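Local coordinates for acyl-homoserine-lactone synthase (Mesorhizobium sp. ORS 3359, PDB 6WNS), which probably makes acyl-homoserine lactone quorum-sensing signals, joining an acyl group carried by coenzyme A to S-adenosylmethionine, at residues R24-I29 with W103-V108; D28-Q33 with N44-A49; R34-V39 with L167-G172; D48-E53 with P79-E84. One frame throughout, in Å; residues are numbered along the deposited sequence.

Interaction 1 of 4, residues R24-I29 with W103-V108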
# COMPACT_ATOMS: atom_id res chain seq x y z
N ARG A 24 14.57 2.38 6.93
CA ARG A 24 15.53 1.30 7.33
C ARG A 24 14.85 -0.04 7.14
O ARG A 24 15.50 -0.98 6.68
CB ARG A 24 15.99 1.51 8.79
CG ARG A 24 16.82 2.78 8.97
CD ARG A 24 17.78 2.78 10.18
NE ARG A 24 18.01 4.08 10.83
CZ ARG A 24 18.00 5.31 10.28
NH1 ARG A 24 17.74 5.50 8.99
NH2 ARG A 24 18.23 6.38 11.05
N ILE A 25 13.58 -0.14 7.56
CA ILE A 25 12.76 -1.35 7.38
C ILE A 25 12.66 -1.72 5.90
O ILE A 25 12.78 -2.92 5.53
CB ILE A 25 11.40 -1.16 8.07
CG1 ILE A 25 11.57 -1.23 9.59
CG2 ILE A 25 10.43 -2.18 7.57
CD1 ILE A 25 10.30 -0.88 10.37
N ARG A 26 12.46 -0.74 5.04
CA ARG A 26 12.43 -1.00 3.57
C ARG A 26 13.75 -1.58 3.08
O ARG A 26 13.77 -2.47 2.16
CB ARG A 26 12.04 0.32 2.89
CG ARG A 26 10.54 0.49 3.06
CD ARG A 26 9.98 1.69 2.42
NE ARG A 26 10.37 1.78 1.01
CZ ARG A 26 10.04 2.83 0.27
NH1 ARG A 26 9.12 3.66 0.70
NH2 ARG A 26 10.61 3.01 -0.89
N TYR A 27 14.86 -1.18 3.67
CA TYR A 27 16.16 -1.82 3.38
C TYR A 27 16.09 -3.29 3.79
O TYR A 27 16.40 -4.14 2.95
CB TYR A 27 17.31 -1.09 4.06
CG TYR A 27 18.52 -1.94 4.17
CD1 TYR A 27 19.37 -1.99 3.09
CD2 TYR A 27 18.79 -2.72 5.28
CE1 TYR A 27 20.51 -2.76 3.12
CE2 TYR A 27 19.94 -3.50 5.33
CZ TYR A 27 20.79 -3.53 4.23
OH TYR A 27 21.95 -4.25 4.18
N ASP A 28 15.60 -3.58 4.99
CA ASP A 28 15.53 -4.99 5.48
C ASP A 28 14.66 -5.83 4.55
O ASP A 28 15.02 -6.99 4.24
CB ASP A 28 15.02 -5.05 6.91
CG ASP A 28 15.91 -4.35 7.92
OD1 ASP A 28 17.12 -4.31 7.74
OD2 ASP A 28 15.36 -3.80 8.88
N ILE A 29 13.56 -5.29 4.06
CA ILE A 29 12.52 -6.04 3.32
C ILE A 29 12.91 -6.14 1.86
O ILE A 29 12.81 -7.25 1.29
CB ILE A 29 11.17 -5.35 3.44
CG1 ILE A 29 10.57 -5.51 4.83
CG2 ILE A 29 10.20 -5.80 2.35
CD1 ILE A 29 9.36 -4.63 5.01
N TRP A 103 -1.65 2.40 -4.77
CA TRP A 103 -1.11 1.56 -3.67
C TRP A 103 0.20 0.90 -4.10
O TRP A 103 0.20 0.19 -5.15
CB TRP A 103 -2.16 0.52 -3.31
CG TRP A 103 -1.88 -0.37 -2.15
CD1 TRP A 103 -1.01 -0.20 -1.11
CD2 TRP A 103 -2.60 -1.58 -1.87
NE1 TRP A 103 -1.15 -1.23 -0.21
CE2 TRP A 103 -2.13 -2.07 -0.64
CE3 TRP A 103 -3.68 -2.25 -2.50
CZ2 TRP A 103 -2.62 -3.25 -0.08
CZ3 TRP A 103 -4.15 -3.41 -1.95
CH2 TRP A 103 -3.63 -3.90 -0.75
N THR A 104 1.26 1.12 -3.31
CA THR A 104 2.52 0.38 -3.46
C THR A 104 2.98 -0.03 -2.05
O THR A 104 2.50 0.54 -1.04
CB THR A 104 3.54 1.23 -4.23
OG1 THR A 104 3.60 2.55 -3.66
CG2 THR A 104 3.21 1.37 -5.71
N ARG A 105 3.98 -0.90 -1.99
CA ARG A 105 4.76 -1.16 -0.75
C ARG A 105 3.84 -1.63 0.38
O ARG A 105 3.94 -1.11 1.46
CB ARG A 105 5.59 0.08 -0.47
CG ARG A 105 6.48 0.42 -1.66
CD ARG A 105 7.25 -0.69 -2.38
NE ARG A 105 8.28 -0.11 -3.25
CZ ARG A 105 9.52 0.14 -2.83
NH1 ARG A 105 9.97 -0.46 -1.74
NH2 ARG A 105 10.38 0.73 -3.64
N PHE A 106 2.98 -2.60 0.11
CA PHE A 106 2.24 -3.29 1.18
C PHE A 106 3.20 -4.24 1.87
O PHE A 106 3.86 -5.00 1.16
CB PHE A 106 1.07 -4.09 0.63
CG PHE A 106 0.43 -4.98 1.65
CD1 PHE A 106 -0.47 -4.46 2.57
CD2 PHE A 106 0.74 -6.33 1.70
CE1 PHE A 106 -1.11 -5.31 3.47
CE2 PHE A 106 0.13 -7.17 2.62
CZ PHE A 106 -0.81 -6.65 3.49
N PHE A 107 3.36 -4.12 3.16
CA PHE A 107 4.14 -5.14 3.91
C PHE A 107 3.54 -5.34 5.30
O PHE A 107 2.97 -4.41 5.91
CB PHE A 107 5.60 -4.71 4.02
CG PHE A 107 5.75 -3.48 4.87
CD1 PHE A 107 5.42 -2.23 4.39
CD2 PHE A 107 6.15 -3.60 6.19
CE1 PHE A 107 5.53 -1.11 5.20
CE2 PHE A 107 6.32 -2.47 6.97
CZ PHE A 107 6.02 -1.23 6.48
N VAL A 108 3.79 -6.54 5.79
CA VAL A 108 3.56 -6.95 7.18
C VAL A 108 4.87 -7.55 7.69
O VAL A 108 5.49 -8.49 7.04
CB VAL A 108 2.41 -7.98 7.24
CG1 VAL A 108 2.07 -8.34 8.67
CG2 VAL A 108 1.19 -7.47 6.48

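Interaction 2 of 4, residues D28-Q33 with N44-A49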
# COMPACT_ATOMS: atom_id res chain seq x y z
N ASP A 28 15.60 -3.58 4.99
CA ASP A 28 15.53 -4.99 5.48
C ASP A 28 14.66 -5.83 4.55
O ASP A 28 15.02 -6.99 4.24
CB ASP A 28 15.02 -5.05 6.91
CG ASP A 28 15.91 -4.35 7.92
OD1 ASP A 28 17.12 -4.31 7.74
OD2 ASP A 28 15.36 -3.80 8.88
N ILE A 29 13.56 -5.29 4.06
CA ILE A 29 12.52 -6.04 3.32
C ILE A 29 12.91 -6.14 1.86
O ILE A 29 12.81 -7.25 1.29
CB ILE A 29 11.17 -5.35 3.44
CG1 ILE A 29 10.57 -5.51 4.83
CG2 ILE A 29 10.20 -5.80 2.35
CD1 ILE A 29 9.36 -4.63 5.01
N TYR A 30 13.25 -5.02 1.24
CA TYR A 30 13.32 -4.93 -0.24
C TYR A 30 14.75 -5.15 -0.70
O TYR A 30 14.89 -5.71 -1.83
CB TYR A 30 12.76 -3.59 -0.77
CG TYR A 30 11.30 -3.46 -0.51
CD1 TYR A 30 10.83 -2.78 0.60
CD2 TYR A 30 10.37 -4.11 -1.32
CE1 TYR A 30 9.47 -2.69 0.86
CE2 TYR A 30 9.00 -4.05 -1.05
CZ TYR A 30 8.56 -3.37 0.06
OH TYR A 30 7.23 -3.30 0.32
N VAL A 31 15.75 -4.57 -0.01
CA VAL A 31 17.14 -4.67 -0.52
C VAL A 31 17.71 -6.01 -0.04
O VAL A 31 18.31 -6.70 -0.93
CB VAL A 31 18.01 -3.46 -0.14
CG1 VAL A 31 19.49 -3.68 -0.41
CG2 VAL A 31 17.49 -2.23 -0.93
N LYS A 32 17.53 -6.35 1.26
CA LYS A 32 18.25 -7.46 1.93
C LYS A 32 17.66 -8.77 1.39
O LYS A 32 18.40 -9.75 1.25
CB LYS A 32 18.22 -7.26 3.46
CG LYS A 32 19.41 -7.77 4.24
CD LYS A 32 19.28 -7.63 5.76
CE LYS A 32 18.54 -8.80 6.40
NZ LYS A 32 17.47 -8.32 7.31
N GLN A 33 16.43 -8.79 0.91
CA GLN A 33 15.97 -10.05 0.26
C GLN A 33 15.83 -9.92 -1.27
O GLN A 33 15.25 -10.84 -1.91
CB GLN A 33 14.74 -10.54 1.00
CG GLN A 33 13.47 -9.88 0.59
CD GLN A 33 12.51 -9.98 1.74
OE1 GLN A 33 11.29 -9.92 1.56
NE2 GLN A 33 13.05 -10.16 2.93
N ASN A 44 21.92 2.13 4.70
CA ASN A 44 20.96 1.01 4.84
C ASN A 44 19.56 1.59 4.83
O ASN A 44 18.82 1.41 5.78
CB ASN A 44 21.32 0.13 6.05
CG ASN A 44 22.50 -0.76 5.77
OD1 ASN A 44 23.03 -0.67 4.66
ND2 ASN A 44 22.95 -1.58 6.75
N ILE A 45 19.13 2.16 3.70
CA ILE A 45 17.73 2.52 3.46
C ILE A 45 17.34 2.05 2.05
O ILE A 45 18.21 1.75 1.26
CB ILE A 45 17.47 4.03 3.60
CG1 ILE A 45 18.27 4.77 2.55
CG2 ILE A 45 17.76 4.57 4.99
CD1 ILE A 45 17.81 6.21 2.30
N GLU A 46 16.05 1.92 1.84
CA GLU A 46 15.52 1.71 0.46
C GLU A 46 14.52 2.85 0.21
O GLU A 46 13.61 3.10 1.02
CB GLU A 46 15.00 0.31 0.28
CG GLU A 46 14.57 -0.02 -1.16
CD GLU A 46 13.20 0.51 -1.56
OE1 GLU A 46 12.28 0.50 -0.71
OE2 GLU A 46 13.04 0.83 -2.79
N ILE A 47 14.65 3.46 -0.97
CA ILE A 47 13.89 4.66 -1.32
C ILE A 47 13.84 4.71 -2.85
O ILE A 47 14.82 4.39 -3.51
CB ILE A 47 14.48 5.91 -0.63
CG1 ILE A 47 13.61 7.14 -0.81
CG2 ILE A 47 15.88 6.18 -1.14
CD1 ILE A 47 14.08 8.37 0.03
N ASP A 48 12.70 5.12 -3.39
CA ASP A 48 12.52 5.13 -4.85
C ASP A 48 12.02 6.50 -5.30
O ASP A 48 11.92 7.48 -4.51
CB ASP A 48 11.65 3.96 -5.30
CG ASP A 48 10.17 4.12 -5.03
OD1 ASP A 48 9.78 5.23 -4.59
OD2 ASP A 48 9.46 3.08 -5.14
N ALA A 49 11.77 6.62 -6.61
CA ALA A 49 11.42 7.92 -7.21
C ALA A 49 10.11 8.45 -6.64
O ALA A 49 9.81 9.63 -6.85
CB ALA A 49 11.35 7.71 -8.71

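Interaction 3 of 4, residues R34-V39 with L167-G172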
# COMPACT_ATOMS: atom_id res chain seq x y z
N ARG A 34 16.47 -8.89 -1.85
CA ARG A 34 16.81 -8.73 -3.29
C ARG A 34 15.54 -8.89 -4.12
O ARG A 34 15.52 -9.66 -5.10
CB ARG A 34 17.93 -9.68 -3.68
CG ARG A 34 19.26 -9.30 -3.02
CD ARG A 34 20.42 -9.91 -3.75
NE ARG A 34 20.28 -11.35 -3.85
CZ ARG A 34 20.81 -12.25 -3.01
NH1 ARG A 34 21.48 -11.86 -1.93
NH2 ARG A 34 20.67 -13.55 -3.23
N ARG A 35 14.52 -8.11 -3.77
CA ARG A 35 13.28 -8.01 -4.58
C ARG A 35 13.58 -7.27 -5.90
O ARG A 35 14.52 -6.46 -5.96
CB ARG A 35 12.19 -7.35 -3.74
CG ARG A 35 11.90 -8.13 -2.46
CD ARG A 35 10.43 -7.99 -2.13
NE ARG A 35 10.10 -8.56 -0.83
CZ ARG A 35 8.98 -8.29 -0.17
NH1 ARG A 35 8.11 -7.45 -0.70
NH2 ARG A 35 8.74 -8.83 1.01
N TRP A 36 12.82 -7.64 -6.93
CA TRP A 36 12.89 -7.10 -8.31
C TRP A 36 13.00 -5.56 -8.23
O TRP A 36 12.18 -4.91 -7.53
CB TRP A 36 11.67 -7.59 -9.11
CG TRP A 36 11.79 -7.44 -10.60
CD1 TRP A 36 12.39 -8.32 -11.46
CD2 TRP A 36 11.28 -6.38 -11.43
NE1 TRP A 36 12.29 -7.87 -12.75
CE2 TRP A 36 11.62 -6.68 -12.77
CE3 TRP A 36 10.59 -5.18 -11.18
CZ2 TRP A 36 11.29 -5.85 -13.85
CZ3 TRP A 36 10.26 -4.36 -12.24
CH2 TRP A 36 10.62 -4.69 -13.55
N ARG A 37 14.04 -5.02 -8.87
CA ARG A 37 14.32 -3.59 -9.13
C ARG A 37 14.61 -2.81 -7.82
O ARG A 37 14.68 -1.54 -7.90
CB ARG A 37 13.18 -2.97 -9.94
CG ARG A 37 13.29 -3.16 -11.46
CD ARG A 37 12.28 -2.30 -12.25
NE ARG A 37 12.43 -0.84 -12.08
CZ ARG A 37 11.79 -0.07 -11.18
NH1 ARG A 37 10.88 -0.57 -10.34
NH2 ARG A 37 12.06 1.22 -11.12
N ALA A 38 14.83 -3.45 -6.65
CA ALA A 38 15.16 -2.64 -5.43
C ALA A 38 16.57 -2.08 -5.61
O ALA A 38 17.43 -2.86 -5.94
CB ALA A 38 15.11 -3.49 -4.21
N VAL A 39 16.84 -0.81 -5.35
CA VAL A 39 18.18 -0.25 -5.61
C VAL A 39 18.97 -0.26 -4.28
O VAL A 39 18.44 0.26 -3.31
CB VAL A 39 18.05 1.19 -6.14
CG1 VAL A 39 19.40 1.88 -6.23
CG2 VAL A 39 17.30 1.12 -7.52
N LEU A 167 1.05 -10.19 -16.57
CA LEU A 167 2.40 -10.24 -17.16
C LEU A 167 3.13 -11.37 -16.44
O LEU A 167 3.45 -11.24 -15.27
CB LEU A 167 3.10 -8.90 -17.02
CG LEU A 167 4.58 -8.89 -17.41
CD1 LEU A 167 4.78 -9.32 -18.85
CD2 LEU A 167 5.23 -7.54 -17.16
N GLU A 168 3.38 -12.44 -17.15
CA GLU A 168 3.93 -13.66 -16.56
C GLU A 168 5.43 -13.49 -16.57
O GLU A 168 5.94 -12.90 -17.53
CB GLU A 168 3.46 -14.89 -17.30
CG GLU A 168 2.00 -15.17 -16.99
CD GLU A 168 1.37 -16.16 -17.93
OE1 GLU A 168 2.10 -17.05 -18.40
OE2 GLU A 168 0.16 -16.01 -18.22
N HIS A 169 6.04 -13.90 -15.48
CA HIS A 169 7.50 -13.95 -15.27
C HIS A 169 7.80 -15.24 -14.52
O HIS A 169 7.02 -15.66 -13.67
CB HIS A 169 7.92 -12.69 -14.55
CG HIS A 169 9.38 -12.50 -14.43
ND1 HIS A 169 9.92 -11.24 -14.32
CD2 HIS A 169 10.40 -13.38 -14.37
CE1 HIS A 169 11.22 -11.36 -14.19
NE2 HIS A 169 11.54 -12.66 -14.22
N PRO A 170 8.85 -16.00 -14.88
CA PRO A 170 9.39 -17.05 -14.00
C PRO A 170 9.47 -16.72 -12.49
O PRO A 170 9.28 -17.65 -11.72
CB PRO A 170 10.79 -17.32 -14.59
CG PRO A 170 10.88 -16.53 -15.89
CD PRO A 170 9.49 -16.02 -16.20
N ASP A 171 9.67 -15.46 -12.08
CA ASP A 171 9.79 -15.09 -10.64
C ASP A 171 8.47 -14.63 -10.05
O ASP A 171 8.38 -14.41 -8.83
CB ASP A 171 10.90 -14.09 -10.42
CG ASP A 171 12.27 -14.72 -10.68
OD1 ASP A 171 13.20 -13.92 -10.85
OD2 ASP A 171 12.42 -16.02 -10.67
N GLY A 172 7.43 -14.54 -10.85
CA GLY A 172 6.19 -14.03 -10.28
C GLY A 172 5.32 -13.50 -11.40
O GLY A 172 5.87 -12.87 -12.33

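Interaction 4 of 4, residues D48-E53 with P79-E84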
# COMPACT_ATOMS: atom_id res chain seq x y z
N ASP A 48 12.70 5.12 -3.39
CA ASP A 48 12.52 5.13 -4.85
C ASP A 48 12.02 6.50 -5.30
O ASP A 48 11.92 7.48 -4.51
CB ASP A 48 11.65 3.96 -5.30
CG ASP A 48 10.17 4.12 -5.03
OD1 ASP A 48 9.78 5.23 -4.59
OD2 ASP A 48 9.46 3.08 -5.14
N ALA A 49 11.77 6.62 -6.61
CA ALA A 49 11.42 7.92 -7.21
C ALA A 49 10.11 8.45 -6.64
O ALA A 49 9.81 9.63 -6.85
CB ALA A 49 11.35 7.71 -8.71
N PHE A 50 9.29 7.61 -6.03
CA PHE A 50 7.94 7.98 -5.59
C PHE A 50 7.90 8.40 -4.14
O PHE A 50 6.84 8.89 -3.66
CB PHE A 50 6.96 6.84 -5.87
CG PHE A 50 7.08 6.36 -7.29
CD1 PHE A 50 6.86 7.23 -8.38
CD2 PHE A 50 7.41 5.05 -7.56
CE1 PHE A 50 6.99 6.77 -9.69
CE2 PHE A 50 7.58 4.61 -8.87
CZ PHE A 50 7.31 5.46 -9.94
N ASP A 51 9.04 8.31 -3.46
CA ASP A 51 9.13 8.81 -2.07
C ASP A 51 9.48 10.29 -2.15
O ASP A 51 10.67 10.63 -2.05
CB ASP A 51 10.18 7.98 -1.30
CG ASP A 51 9.80 6.55 -1.09
OD1 ASP A 51 10.49 5.66 -1.65
OD2 ASP A 51 8.73 6.33 -0.46
N ASN A 52 8.48 11.18 -2.29
CA ASN A 52 8.67 12.64 -2.32
C ASN A 52 7.52 13.26 -1.54
O ASN A 52 6.77 12.53 -0.87
CB ASN A 52 8.83 13.12 -3.76
CG ASN A 52 7.57 12.95 -4.59
OD1 ASN A 52 6.48 12.70 -4.03
ND2 ASN A 52 7.69 13.21 -5.89
N GLU A 53 7.34 14.55 -1.70
CA GLU A 53 6.38 15.37 -0.95
C GLU A 53 4.94 14.95 -1.28
O GLU A 53 4.08 15.32 -0.48
CB GLU A 53 6.58 16.87 -1.22
CG GLU A 53 6.26 17.28 -2.65
CD GLU A 53 7.41 17.23 -3.63
OE1 GLU A 53 8.41 16.41 -3.44
OE2 GLU A 53 7.35 18.06 -4.60
N PRO A 79 3.38 11.05 -11.40
CA PRO A 79 4.06 9.83 -11.81
C PRO A 79 4.01 8.79 -10.70
O PRO A 79 4.20 9.11 -9.54
CB PRO A 79 5.50 10.27 -12.15
CG PRO A 79 5.66 11.70 -11.67
CD PRO A 79 4.27 12.22 -11.49
N HIS A 80 3.68 7.56 -11.08
CA HIS A 80 3.53 6.45 -10.13
C HIS A 80 3.99 5.14 -10.81
O HIS A 80 4.47 5.21 -11.96
CB HIS A 80 2.12 6.45 -9.56
CG HIS A 80 1.06 6.24 -10.59
ND1 HIS A 80 0.63 7.29 -11.40
CD2 HIS A 80 0.28 5.19 -10.90
CE1 HIS A 80 -0.37 6.87 -12.17
NE2 HIS A 80 -0.58 5.60 -11.89
N LEU A 81 4.07 4.06 -10.05
CA LEU A 81 4.71 2.82 -10.56
C LEU A 81 4.00 2.36 -11.84
O LEU A 81 4.67 2.07 -12.85
CB LEU A 81 4.64 1.70 -9.52
CG LEU A 81 5.36 0.42 -9.95
CD1 LEU A 81 6.85 0.64 -9.98
CD2 LEU A 81 5.05 -0.70 -9.01
N MET A 82 2.70 2.38 -11.82
CA MET A 82 1.90 1.86 -12.96
C MET A 82 2.08 2.79 -14.13
O MET A 82 2.09 2.27 -15.27
CB MET A 82 0.42 1.67 -12.64
CG MET A 82 -0.27 0.67 -13.60
SD MET A 82 -2.06 0.62 -13.47
CE MET A 82 -2.27 0.10 -11.77
N SER A 83 2.25 4.09 -13.89
CA SER A 83 2.39 5.05 -15.00
C SER A 83 3.81 5.00 -15.55
O SER A 83 3.92 5.06 -16.74
CB SER A 83 1.97 6.44 -14.62
OG SER A 83 2.99 7.16 -13.98
N GLU A 84 4.83 4.89 -14.72
CA GLU A 84 6.23 5.04 -15.19
C GLU A 84 6.86 3.69 -15.56
O GLU A 84 7.80 3.72 -16.32
CB GLU A 84 7.02 5.71 -14.09
CG GLU A 84 6.48 7.09 -13.78
CD GLU A 84 6.18 8.03 -14.95
OE1 GLU A 84 7.11 8.48 -15.62
OE2 GLU A 84 4.99 8.29 -15.18

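Interaction 1 of 4, residues R24-I29 with W103-V108
Ile25 opens the contact by setting its CG2 branch against the Phe107 ring, with CG2 4.2 Å from CE2 and the two side chains crossing at about a right angle. One residue on, Arg26 illustrates how two arginines can lie against each other when acids surround them. Its chain bends at chi3 (53°) and carries the guanidinium to that of Arg105, where Arg26 NE lies 3.6 Å from Arg105 NH1 and Arg26 NH2 lies over one face of the Arg105 group, 3.6 Å from its CZ. The two planes are turned 60° apart. Acids hold this pair together: both arginines make salt bridges to Glu46, while Asp51 takes Arg26 NH2 and Asp48 takes Arg105 NH2. A leucine in place of Arg26 would probably leave Asp51 without this partner and deprive Glu46 of one of its two arginines. A turn later, where the helix widens into a pi-type turn, Ile29 sends an extended CG1-CD1 arm to Phe107; CD1 stands 3.6 Å from CD2 and 3.9 Å from CB. Phe107 meets it with CG lying between the backbone N and the carbonyl carbon (chi1 66°), and Ile25 and Ile29 both touch the ring from the helix side. The helix axis passes 11.0 Å from that of the strand, nearly perpendicular to it. Strand 100-108 is itself an inner strand of the sheet, bonded through Thr104 and Phe107 to strand 69-75 and through Trp103 to strand 140-146, and helix 121-135 packs on Trp103, Phe106 and Val108.

Interaction 2 of 4, residues D28-Q33 with N44-A49
Glu46 OE1 is gripped by two cations, Arg105 through NH1 and Arg26 through NE, and the same oxygen also rests beside Tyr30, 3.8 Å from its CD1. That last approach is oblique, the ring and carboxylate planes lying 52° apart, and it is one of packing. The acid gets there by a kink: CG stands anti to the backbone N (chi1 -174°), then the chain turns at chi2 (-79°) and brings the carboxylate round beside Tyr30. Its aliphatic part is used as well. Glu46 CG lies 3.7 Å from Val31 CG2, the branch beside Val31's backbone N, and 4.0 Å from Tyr30 CB. Tyr30 is itself lined by Ile29, whose CG2 sits 3.4 Å above the centre of the ring, and it makes a cation-pi contact with Arg105. Shortening the side chain to an alanine here would probably leave Arg26 and Arg105 without their common carboxylate and open a gap beside Val31 CG2. A backbone bond between Glu46 and Phe23 further ties the loop to helix 16-31. Acids from the loop interleaved with arginines from helix and sheet are consistent with the cluster of charged residues known from the N-terminal half of autoinducer synthases.

Interaction 3 of 4, residues R34-V39 with L167-G172
His169 meets Trp36 ring against ring, its CE1 lying 3.9 Å from Trp36 NE1. The indole nitrogen comes to the edge of the imidazole, near its plane. The two planes are perpendicular, at 90°, and the centroids of the imidazole and the five-membered indole ring are 5.7 Å apart, yet the approach is too oblique for a clean stack or T-shape. The imidazole reaches across because CG is anti to the backbone N (chi1 -172°), and Trp36 extends its indole in the same way (chi1 -164°). Pro170 follows, its CB in the plane of the imidazole at the ring's edge. Gly172 closes a type I turn, giving its N to His169 O at 3.1 Å, with backbone angles that call for glycine. Facing this turn is a type II turn from Arg35 to Ala38, bound by Ala38 N to Arg35 O at 3.1 Å. It follows a Schellman motif that ends helix 16-31, and Trp36 occupies its second position, with Arg37 CG 3.3 Å above one face of the indole. Carbon facing nitrogen at this spacing, on the surface and over little buried area, implies a weak van der Waals touch between two loops.

Interaction 4 of 4, residues D48-E53 with P79-E84
Phe50 lays its ring against the backbone that leads into helix 81-84, a case of an aromatic packing on peptide groups more than on side chains. CG lies beside the backbone N and anti to the carbonyl carbon (chi1 -50°), and a chi2 of -60° turns the ring so that CZ comes 3.4 Å from His80 C and CD1 3.5 Å from Pro79 O. Leu81 N sits 3.5 Å above one face, offset toward the rim. Side chains complete the fit: Leu81, with CG anti to its backbone N, brings CD1 to 4.2 Å from Phe50 CE2, and Glu84 CG approaches the ring edge, 4.1 Å from CE1, before the chain folds away at chi2. Behind the ring, an Asx turn fixes the phenylalanine backbone, Phe50 N donating to Asp48 OD1 over 2.8 Å from above the carboxylate plane. The helix start is held too. His80 at the N-cap gives its N to Ser83 OG along an almost straight bond of 3.0 Å (172°), and Ser83 OG in turn donates to the anti lone pair of Glu84 OE2, 2.6 Å away. Glu102 of strand 100-108 receives the helix's first amides, from Leu81 and Met82; Leu81 packs on Thr104 of that strand, Phe50 touches Arg72 of strand 69-75, and Met82 reaches strand 140-146.

Interactions 1 and 2 lie only about 7 Å apart, centre to centre, share Asp28 and Ile29 on helix 16-31, and are stitched together by salt bridges. The long loop that follows this helix then supplies the first segment of interaction 3, the second of interaction 2 and the first of interaction 4. Interaction 4, about 15 Å from interaction 1, is joined to it by two further arginine-aspartate bridges and lies between its segments in sequence. Interaction 3 is peripheral, about 18 Å from interaction 4, and joins that loop to the one between strands 160-162 and 174-180. One loop thus links helix, central strands and surface around a charged cluster that probably borders the substrate site.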